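Local structure of Serine/threonine-protein kinase-like protein ACR4 (Arabidopsis thaliana, 7A0J) at residues P265-G269 and I270-D274. The protein acts, as a plant receptor kinase whose extracellular beta-propeller is described here, with the peptide CLE40 to control formative cell divisions in meristems. Numbering follows the deposited sequence.
Sequences PAPTG and IGFYD
A water molecule is gripped by two backbone carbonyls, donating to Ile270 O at 2.6 Å and to Pro267 O at 2.7 Å, and so it bridges the first and last residues of an open, type I-like beta turn with Thr268 and Gly269 at its corners. The turn belongs to the loop that runs from strand 253-257 to strand 274-277 in the seven-bladed beta-propeller ectodomain, passing from the sixth repeat to the seventh. Pro267 O and Ile270 N stand 4.6 Å apart, too far for the usual direct bond of such a turn. The two acceptors need a donor between them, and water supplies both protons; the angle Pro267 O-water-Ile270 O is about 133°.

Apolar side chains also meet across the two ends of the turn. The ring of Pro267 suits its start, since it restrains phi and offers a compact hydrocarbon surface. Its CB meets the end of Ile270, 3.5 Å from CD1. Beta-branching lets Ile270 work in two directions: at chi1 -51° CG1 lies anti to the carbonyl carbon, and the extended chi2 (170°) carries CD1 on to the proline, while CG2, anti to the backbone N, sits over one face of the Phe272 ring, 3.6 Å above its plane and displaced toward the rim.

Phe272 is the buried member of the group, its side chain also touching strand residues Ala253 and Val294 and loop residue Leu286, so it links this surface turn to the blades. A broad aromatic ring suits that place because it takes contacts on a face and at its edge together. Pro267 comes in at the edge, near the ring plane and with the two side chains roughly perpendicular, its CG 4.1 Å from both Phe272 CE2 and Phe272 CZ.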
loop_
_atom_site.group_PDB
_atom_site.type_symbol
_atom_site.label_atom_id
_atom_site.label_comp_id
_atom_site.label_asym_id
_atom_site.label_seq_id
_atom_site.Cartn_x
_atom_site.Cartn_y
_atom_site.Cartn_z
ATOM N N PRO A 265 4.810 10.673 17.845
ATOM C CA PRO A 265 5.521 10.964 16.592
ATOM C C PRO A 265 6.075 9.686 15.939
ATOM O O PRO A 265 5.476 9.218 14.987
ATOM C CB PRO A 265 6.643 11.922 17.018
ATOM N N ALA A 266 7.183 9.155 16.469
ATOM C CA ALA A 266 7.859 7.926 15.990
ATOM C C ALA A 266 8.965 7.528 16.965
ATOM O O ALA A 266 9.555 8.390 17.615
ATOM C CB ALA A 266 8.417 8.149 14.605
ATOM N N PRO A 267 9.281 6.219 17.099
ATOM C CA PRO A 267 10.441 5.787 17.879
ATOM C C PRO A 267 11.738 6.162 17.145
ATOM O O PRO A 267 11.825 5.912 15.958
ATOM C CB PRO A 267 10.250 4.268 17.999
ATOM C CG PRO A 267 9.451 3.898 16.767
ATOM C CD PRO A 267 8.549 5.088 16.508
ATOM N N THR A 268 12.700 6.743 17.867
ATOM C CA THR A 268 13.869 7.475 17.305
ATOM C C THR A 268 15.091 6.554 17.177
ATOM O O THR A 268 15.802 6.671 16.157
ATOM C CB THR A 268 14.193 8.707 18.159
ATOM O OG1 THR A 268 14.477 8.273 19.490
ATOM C CG2 THR A 268 13.065 9.714 18.185
ATOM N N GLY A 269 15.327 5.683 18.164
ATOM C CA GLY A 269 16.579 4.911 18.307
ATOM C C GLY A 269 16.605 3.635 17.477
ATOM O O GLY A 269 17.630 2.928 17.541
ATOM N N ILE A 270 15.539 3.347 16.723
ATOM C CA ILE A 270 15.361 2.076 15.956
ATOM C C ILE A 270 15.749 2.307 14.493
ATOM O O ILE A 270 15.501 3.416 13.983
ATOM C CB ILE A 270 13.913 1.557 16.069
ATOM C CG1 ILE A 270 13.435 1.491 17.523
ATOM C CG2 ILE A 270 13.768 0.214 15.367
ATOM C CD1 ILE A 270 11.958 1.221 17.666
ATOM N N GLY A 271 16.316 1.282 13.848
ATOM C CA GLY A 271 16.561 1.239 12.393
ATOM C C GLY A 271 15.708 0.177 11.720
ATOM O O GLY A 271 16.082 -1.010 11.786
ATOM N N PHE A 272 14.595 0.590 11.107
ATOM C CA PHE A 272 13.671 -0.277 10.329
ATOM C C PHE A 272 14.197 -0.419 8.898
ATOM O O PHE A 272 14.882 0.510 8.422
ATOM C CB PHE A 272 12.259 0.315 10.305
ATOM C CG PHE A 272 11.621 0.511 11.656
ATOM C CD1 PHE A 272 11.188 -0.573 12.404
ATOM C CD2 PHE A 272 11.433 1.785 12.173
ATOM C CE1 PHE A 272 10.589 -0.390 13.641
ATOM C CE2 PHE A 272 10.834 1.967 13.410
ATOM C CZ PHE A 272 10.413 0.880 14.140
ATOM N N TYR A 273 13.884 -1.538 8.237
ATOM C CA TYR A 273 14.187 -1.777 6.801
ATOM C C TYR A 273 12.926 -1.550 5.955
ATOM O O TYR A 273 13.064 -1.487 4.719
ATOM C CB TYR A 273 14.817 -3.160 6.593
ATOM C CG TYR A 273 13.877 -4.339 6.587
ATOM C CD1 TYR A 273 13.118 -4.649 5.468
ATOM C CD2 TYR A 273 13.783 -5.183 7.683
ATOM C CE1 TYR A 273 12.264 -5.741 5.451
ATOM C CE2 TYR A 273 12.938 -6.282 7.682
ATOM C CZ TYR A 273 12.175 -6.562 6.561
ATOM O OH TYR A 273 11.338 -7.642 6.552
ATOM N N ASP A 274 11.749 -1.418 6.582
ATOM C CA ASP A 274 10.469 -1.137 5.875
ATOM C C ASP A 274 9.399 -0.662 6.869
ATOM O O ASP A 274 9.525 -0.970 8.071
ATOM C CB ASP A 274 9.991 -2.367 5.098
ATOM C CG ASP A 274 9.139 -2.042 3.882
ATOM O OD1 ASP A 274 8.803 -0.855 3.695
ATOM O OD2 ASP A 274 8.826 -2.983 3.126
HETATM O O HOH W 1 13.287 4.772 13.968
#